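PDB 1H7E: 3-deoxy-manno-octulosonate cytidylyltransferase from Escherichia coli, which catalyses the transfer of CMP from CTP to the eight-carbon sugar KDO, activating it for incorporation into bacterial lipopolysaccharide. Local coordinates for residues Ala3-Pro8 with Ile91-Gln96; Ala9-Ser14 with Asp52-Gln57; Pro121-Cys126 with Ile175-Arg180. All coordinates share one frame; numbering follows the deposited sequence.

Contact 1. Residues Ala3-Pro8 with Ile91-Gln96; sequences AVIVIP and IYINLQ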
# COMPACT_ATOMS: atom_id res chain seq x y z
N ALA A 3 28.24 0.61 10.21
CA ALA A 3 26.91 0.96 10.64
C ALA A 3 26.98 1.70 11.95
O ALA A 3 27.81 1.37 12.79
CB ALA A 3 26.08 -0.31 10.83
N VAL A 4 26.14 2.71 12.11
CA VAL A 4 26.08 3.44 13.37
C VAL A 4 24.62 3.54 13.83
O VAL A 4 23.69 3.49 13.03
CB VAL A 4 26.70 4.87 13.30
CG1 VAL A 4 28.14 4.79 12.74
CG2 VAL A 4 25.84 5.79 12.49
N ILE A 5 24.43 3.62 15.13
CA ILE A 5 23.09 3.76 15.69
C ILE A 5 22.95 5.19 16.18
O ILE A 5 23.83 5.69 16.87
CB ILE A 5 22.83 2.80 16.86
CG1 ILE A 5 22.69 1.38 16.34
CG2 ILE A 5 21.60 3.25 17.65
CD1 ILE A 5 22.62 0.35 17.43
N VAL A 6 21.87 5.85 15.77
CA VAL A 6 21.60 7.22 16.20
C VAL A 6 20.30 7.20 17.00
O VAL A 6 19.29 6.65 16.55
CB VAL A 6 21.47 8.20 15.01
CG1 VAL A 6 21.12 9.59 15.51
CG2 VAL A 6 22.76 8.25 14.22
N ILE A 7 20.34 7.76 18.20
CA ILE A 7 19.18 7.81 19.07
C ILE A 7 18.73 9.26 19.24
O ILE A 7 19.41 10.04 19.90
CB ILE A 7 19.51 7.24 20.47
CG1 ILE A 7 20.03 5.81 20.37
CG2 ILE A 7 18.26 7.30 21.38
CD1 ILE A 7 20.74 5.36 21.64
N PRO A 8 17.62 9.66 18.59
CA PRO A 8 17.09 11.03 18.70
C PRO A 8 16.54 11.16 20.11
O PRO A 8 15.75 10.32 20.55
CB PRO A 8 15.93 11.04 17.69
CG PRO A 8 16.30 10.00 16.71
CD PRO A 8 16.86 8.89 17.58
N ILE A 91 25.55 2.69 6.78
CA ILE A 91 24.19 2.39 7.26
C ILE A 91 23.89 3.08 8.58
O ILE A 91 24.65 2.94 9.54
CB ILE A 91 24.02 0.86 7.48
CG1 ILE A 91 24.18 0.11 6.15
CG2 ILE A 91 22.67 0.56 8.15
CD1 ILE A 91 24.38 -1.37 6.30
N TYR A 92 22.79 3.82 8.63
CA TYR A 92 22.38 4.53 9.84
C TYR A 92 21.11 3.90 10.37
O TYR A 92 20.13 3.76 9.63
CB TYR A 92 22.10 6.00 9.55
CG TYR A 92 23.29 6.77 9.05
CD1 TYR A 92 23.66 6.72 7.71
CD2 TYR A 92 24.07 7.55 9.92
CE1 TYR A 92 24.78 7.41 7.25
CE2 TYR A 92 25.19 8.25 9.47
CZ TYR A 92 25.54 8.17 8.14
OH TYR A 92 26.64 8.85 7.67
N ILE A 93 21.11 3.55 11.64
CA ILE A 93 19.94 2.95 12.29
C ILE A 93 19.39 4.01 13.22
O ILE A 93 20.12 4.58 14.04
CB ILE A 93 20.32 1.69 13.07
CG1 ILE A 93 20.78 0.61 12.11
CG2 ILE A 93 19.13 1.19 13.92
CD1 ILE A 93 21.50 -0.52 12.79
N ASN A 94 18.11 4.30 13.08
CA ASN A 94 17.47 5.31 13.91
C ASN A 94 16.59 4.59 14.92
O ASN A 94 15.63 3.93 14.54
CB ASN A 94 16.62 6.21 13.01
CG ASN A 94 16.37 7.57 13.61
OD1 ASN A 94 17.31 8.24 14.06
ND2 ASN A 94 15.12 8.02 13.58
N LEU A 95 16.98 4.65 16.19
CA LEU A 95 16.25 4.04 17.30
C LEU A 95 15.50 5.12 18.05
O LEU A 95 16.02 6.21 18.22
CB LEU A 95 17.21 3.44 18.32
CG LEU A 95 17.87 2.09 18.12
CD1 LEU A 95 18.45 1.66 19.46
CD2 LEU A 95 16.84 1.08 17.66
N GLN A 96 14.34 4.79 18.60
CA GLN A 96 13.59 5.78 19.37
C GLN A 96 14.14 5.91 20.80
O GLN A 96 14.40 4.91 21.47
CB GLN A 96 12.10 5.43 19.36
CG GLN A 96 11.48 5.53 17.97
CD GLN A 96 11.96 6.78 17.21
OE1 GLN A 96 11.68 7.91 17.61
NE2 GLN A 96 12.72 6.57 16.13
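Ala3 meets Ile91 across two neighbouring parallel strands, 3-8 and 91-94, in the middle of the mixed sheet of this GT-A-like nucleotidyltransferase fold; Ala3 CB and Ile91 CB lie 4.1 Å apart under helix 104-116. At Val4 the hydrogen bonds of the pairing begin: its N donates to Ile91 O, and its O accepts from Ile93 N. On the face turned to helix 76-86, Val4 CG2 reaches Tyr92 CD2 at 3.6 Å, the two side chains lying side by side. The far end of that tyrosine is held elsewhere, its OH bonded to Val87 O. Ile5 points to the other face, where CG1 rests against Ile93 CB. Its CG2 branch, anti to the backbone N, packs on Leu95 CG, 3.9 Å from Ile5 CG2. Val6 resumes the ladder: Val6 N to Ile93 O is short at 2.8 Å and almost straight (178° at the hydrogen), while Val6 O takes Leu95 N at 3.1 Å, carrying the pairing just past the end of strand 91-94. Ile7 CG1 approaches Leu95 CB more loosely, and the Ile7 side chain also touches Ile30 and Val33 of helix 29-38. Pro8 crosses the Asn94 side chain obliquely, Pro8 CG 3.3 Å from Asn94 OD1 and 3.9 Å from Asn94 ND2.

Contact 2. Residues Ala9-Ser14 with Asp52-Gln57; sequences ARYGSS and DPRVEQ
Tyr11 and Asp52 bring the two backbones nearest, CA to CA 6.4 Å, where the irregular chain after strand 3-8 passes the first turn of helix 53-61 without a hydrogen bond between the segments. The Arg54 guanidinium lies flat on the Tyr11 ring, the planes 15° apart, and Arg54 CZ stands 3.6 Å from the centroid of the Tyr11 ring, 16° off the normal: a cation-pi stack. Arg54 NH2 sits toward the rim, 3.2 Å from Tyr11 CD2, while Arg54 NH1 lies by Tyr11 CZ and OH. A bend at chi3 (-74°) turns Arg54 NE back toward its own helix start. There Asp52 is the N-cap: Asp52 OD1 accepts from Arg54 N, 2.9 Å away, and also from Arg54 NE on its syn side at 3.1 Å, in a salt bridge. With NE on OD1 and NH2 on OD2 the grip is side-on, probably limiting rotation of the guanidinium; NH2 meets OD2 from above the carboxylate plane. Tyr11 CB touches Asp52 CG and, at 3.9 Å, Val55 CG2, which lies near the plane of the ring at its edge. Deeper, Val55 CG1 packs on Ala9 CB at 4.1 Å, while Ala9 O is hydrogen-bonded to Thr50 OG1 of strand 45-50.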
# COMPACT_ATOMS: atom_id res chain seq x y z
N ALA A 9 16.94 12.19 20.83
CA ALA A 9 16.47 12.36 22.20
C ALA A 9 16.19 13.81 22.53
O ALA A 9 17.05 14.50 23.06
CB ALA A 9 17.49 11.78 23.19
N ARG A 10 14.99 14.27 22.19
CA ARG A 10 14.61 15.64 22.50
C ARG A 10 13.86 15.71 23.85
O ARG A 10 12.98 14.89 24.14
CB ARG A 10 13.86 16.30 21.33
CG ARG A 10 12.79 15.47 20.64
CD ARG A 10 12.35 16.14 19.33
NE ARG A 10 12.02 17.56 19.50
CZ ARG A 10 12.23 18.51 18.58
NH1 ARG A 10 12.77 18.19 17.40
NH2 ARG A 10 11.93 19.77 18.84
N TYR A 11 14.31 16.65 24.69
CA TYR A 11 13.78 16.88 26.03
C TYR A 11 12.30 17.24 26.03
O TYR A 11 11.46 16.50 26.56
CB TYR A 11 14.59 18.00 26.71
CG TYR A 11 14.31 18.22 28.19
CD1 TYR A 11 15.18 17.72 29.16
CD2 TYR A 11 13.20 18.95 28.61
CE1 TYR A 11 14.96 17.96 30.52
CE2 TYR A 11 12.97 19.19 29.97
CZ TYR A 11 13.85 18.69 30.91
OH TYR A 11 13.63 18.92 32.25
N GLY A 12 11.99 18.39 25.42
CA GLY A 12 10.63 18.89 25.34
C GLY A 12 9.59 17.93 24.79
O GLY A 12 9.72 17.39 23.68
N SER A 13 8.56 17.72 25.60
CA SER A 13 7.44 16.84 25.25
C SER A 13 6.28 17.36 26.10
O SER A 13 6.49 17.83 27.23
CB SER A 13 7.78 15.37 25.59
OG SER A 13 6.97 14.46 24.87
N SER A 14 5.08 17.33 25.54
CA SER A 14 3.87 17.81 26.22
C SER A 14 3.41 17.06 27.49
O SER A 14 3.35 17.64 28.58
CB SER A 14 2.72 17.93 25.21
OG SER A 14 2.62 16.77 24.40
N ASP A 52 18.91 19.76 22.98
CA ASP A 52 18.90 20.33 24.33
C ASP A 52 20.18 20.02 25.12
O ASP A 52 20.55 18.85 25.26
CB ASP A 52 17.67 19.81 25.08
CG ASP A 52 17.41 20.56 26.37
OD1 ASP A 52 17.99 20.17 27.39
OD2 ASP A 52 16.63 21.55 26.35
N PRO A 53 20.84 21.05 25.69
CA PRO A 53 22.08 20.91 26.47
C PRO A 53 21.94 20.07 27.74
O PRO A 53 22.91 19.48 28.21
CB PRO A 53 22.47 22.36 26.79
CG PRO A 53 21.15 23.08 26.78
CD PRO A 53 20.46 22.48 25.59
N ARG A 54 20.73 20.01 28.29
CA ARG A 54 20.49 19.21 29.50
C ARG A 54 20.64 17.72 29.16
O ARG A 54 21.23 16.95 29.94
CB ARG A 54 19.10 19.50 30.08
CG ARG A 54 18.90 20.95 30.54
CD ARG A 54 17.46 21.24 30.98
NE ARG A 54 16.53 21.35 29.85
CZ ARG A 54 15.27 21.79 29.94
NH1 ARG A 54 14.76 22.17 31.11
NH2 ARG A 54 14.52 21.84 28.85
N VAL A 55 20.14 17.33 27.98
CA VAL A 55 20.23 15.95 27.52
C VAL A 55 21.67 15.63 27.13
O VAL A 55 22.20 14.56 27.46
CB VAL A 55 19.26 15.68 26.32
CG1 VAL A 55 19.50 14.29 25.73
CG2 VAL A 55 17.84 15.79 26.77
N GLU A 56 22.31 16.57 26.43
CA GLU A 56 23.70 16.39 26.02
C GLU A 56 24.55 16.14 27.25
O GLU A 56 25.39 15.24 27.27
CB GLU A 56 24.20 17.64 25.32
CG GLU A 56 25.68 17.59 25.01
CD GLU A 56 26.21 18.94 24.57
OE1 GLU A 56 25.83 19.96 25.19
OE2 GLU A 56 26.99 18.96 23.59
N GLN A 57 24.33 16.95 28.28
CA GLN A 57 25.04 16.83 29.55
C GLN A 57 24.77 15.48 30.21
O GLN A 57 25.71 14.80 30.65
CB GLN A 57 24.66 17.96 30.51
CG GLN A 57 25.59 19.17 30.43
CD GLN A 57 27.05 18.78 30.67
OE1 GLN A 57 27.46 18.52 31.80
NE2 GLN A 57 27.83 18.72 29.58

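Contact 3. Residues Pro121-Cys126 with Ile175-Arg180; sequences PVATLC and IYAYRR
Ala123 and Ala177 form the hydrogen-bonded pair of an antiparallel ladder between strands 122-129 and 169-179, whose short segments run at 169° to each other. Ala123 N donates to Ala177 O and Ala177 N to Ala123 O, both at 3.0 Å. Two residues along, Arg179 N donates to Pro121 O, so the pairing reaches the residue before helix 180-185. Val122 and Tyr178 make the non-hydrogen-bonded pair between these rungs, and the CA hydrogen of Val122 points to Ala177 O.

The side-chain polar link is from Thr124 OG1 to Ile175 O, 2.7 Å away; chi1 of -171° sets OG1 anti to the backbone N, but the place of OG1, and so this bond, is less sure. OG1 also lies over one face of the Tyr176 ring, offset toward the rim, with Tyr178 OH over the opposite face. The hydroxyl of Tyr176 is bonded to His172 NE2. The Arg179 guanidinium is held through NH1 by Leu120 O and Met114 O.

Apolar contacts divide between the two faces. Val122 and Tyr178 lie side by side, Val122 CG2 4.0 Å from Tyr178 CD1, and Val122 CG1 comes to the edge of Tyr176, 4.3 Å from Tyr176 CD2. On the other face Ala123 CB and Ala177 CB, 4.4 Å apart, both touch Met114 of helix 104-116. Near the far end, Leu125 CD1 meets Ile175 CD1 at 4.2 Å.

Strand 169-179 runs antiparallel to both its neighbours, 91-94 and 122-129, the reversed strand of the mixed central sheet in a GT-A-like fold.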
# COMPACT_ATOMS: atom_id res chain seq x y z
N PRO A 121 17.31 0.06 0.07
CA PRO A 121 17.55 1.40 0.61
C PRO A 121 17.19 1.62 2.07
O PRO A 121 17.92 2.31 2.79
CB PRO A 121 16.70 2.31 -0.30
CG PRO A 121 16.20 1.39 -1.43
CD PRO A 121 16.12 0.05 -0.80
N VAL A 122 16.04 1.07 2.49
CA VAL A 122 15.52 1.27 3.83
C VAL A 122 14.88 -0.01 4.35
O VAL A 122 14.28 -0.77 3.58
CB VAL A 122 14.40 2.37 3.83
CG1 VAL A 122 13.91 2.67 5.24
CG2 VAL A 122 14.88 3.64 3.12
N ALA A 123 15.03 -0.25 5.64
CA ALA A 123 14.43 -1.42 6.29
C ALA A 123 13.81 -0.97 7.61
O ALA A 123 14.23 0.02 8.21
CB ALA A 123 15.47 -2.51 6.52
N THR A 124 12.76 -1.67 8.04
CA THR A 124 12.09 -1.33 9.28
C THR A 124 11.50 -2.63 9.85
O THR A 124 11.68 -3.70 9.27
CB THR A 124 11.01 -0.23 9.09
OG1 THR A 124 10.54 0.20 10.37
CG2 THR A 124 9.81 -0.76 8.24
N LEU A 125 10.84 -2.52 11.00
CA LEU A 125 10.29 -3.69 11.68
C LEU A 125 8.78 -3.69 11.86
O LEU A 125 8.13 -2.65 11.80
CB LEU A 125 10.94 -3.82 13.08
CG LEU A 125 12.47 -4.00 13.14
CD1 LEU A 125 12.90 -3.96 14.60
CD2 LEU A 125 12.90 -5.29 12.45
N CYS A 126 8.23 -4.88 12.11
CA CYS A 126 6.80 -5.04 12.35
C CYS A 126 6.58 -6.32 13.18
O CYS A 126 7.47 -7.17 13.28
CB CYS A 126 6.04 -5.12 11.02
SG CYS A 126 6.34 -6.59 10.07
N ILE A 175 11.49 1.66 14.10
CA ILE A 175 12.96 1.59 14.06
C ILE A 175 13.31 1.43 12.60
O ILE A 175 12.76 0.55 11.92
CB ILE A 175 13.47 0.37 14.81
CG1 ILE A 175 13.16 0.52 16.30
CG2 ILE A 175 14.98 0.23 14.61
CD1 ILE A 175 13.50 -0.69 17.10
N TYR A 176 14.23 2.26 12.11
CA TYR A 176 14.62 2.25 10.71
C TYR A 176 16.12 2.13 10.48
O TYR A 176 16.90 2.57 11.32
CB TYR A 176 14.22 3.57 10.04
CG TYR A 176 12.75 3.89 10.03
CD1 TYR A 176 12.15 4.54 11.11
CD2 TYR A 176 11.96 3.59 8.92
CE1 TYR A 176 10.80 4.90 11.08
CE2 TYR A 176 10.61 3.95 8.87
CZ TYR A 176 10.04 4.60 9.94
OH TYR A 176 8.73 4.98 9.88
N ALA A 177 16.50 1.53 9.35
CA ALA A 177 17.90 1.43 8.92
C ALA A 177 17.89 2.10 7.53
O ALA A 177 17.07 1.76 6.67
CB ALA A 177 18.36 -0.02 8.79
N TYR A 178 18.75 3.09 7.34
CA TYR A 178 18.83 3.81 6.07
C TYR A 178 20.21 3.71 5.49
O TYR A 178 21.18 3.83 6.22
CB TYR A 178 18.60 5.32 6.26
CG TYR A 178 17.28 5.72 6.85
CD1 TYR A 178 16.19 5.99 6.03
CD2 TYR A 178 17.14 5.89 8.22
CE1 TYR A 178 14.99 6.43 6.55
CE2 TYR A 178 15.92 6.33 8.76
CZ TYR A 178 14.86 6.60 7.91
OH TYR A 178 13.68 7.06 8.42
N ARG A 179 20.28 3.51 4.18
CA ARG A 179 21.55 3.51 3.46
C ARG A 179 21.94 5.01 3.39
O ARG A 179 21.06 5.90 3.36
CB ARG A 179 21.33 3.00 2.04
CG ARG A 179 22.37 2.07 1.55
CD ARG A 179 21.84 0.68 1.60
NE ARG A 179 22.91 -0.29 1.83
CZ ARG A 179 22.70 -1.58 2.09
NH1 ARG A 179 21.46 -2.06 2.14
NH2 ARG A 179 23.74 -2.37 2.33
N ARG A 180 23.24 5.30 3.38
CA ARG A 180 23.72 6.68 3.33
C ARG A 180 23.15 7.50 2.16
O ARG A 180 22.73 8.66 2.34
CB ARG A 180 25.27 6.68 3.29
CG ARG A 180 25.89 8.07 3.34
CD ARG A 180 27.42 8.01 3.47
NE ARG A 180 28.02 9.33 3.29
CZ ARG A 180 28.20 10.23 4.25
NH1 ARG A 180 27.87 9.98 5.50
NH2 ARG A 180 28.66 11.44 3.94

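Contacts 1 and 3 are both buried and belong to one sheet: strands 91-94 and 169-179 are neighbours, linked by probable hydrogen bonds from Asn94 N to Tyr176 O and from Tyr178 N to Tyr92 O, while Leu95 packs on Ile175. Pairing is parallel in contact 1 and antiparallel in contact 3, and helix 104-116 packs on one face of both. Contact 2 continues the chain from the end of strand 3-8, its centre about 17 Å from that of contact 1, and is partly buried. Its chemistry changes accordingly: instead of backbone ladders flanked by mostly apolar side chains, an arginine held by Asp52 stacks on an aromatic ring. Contacts 2 and 3 lie on opposite sides of the chain's centre.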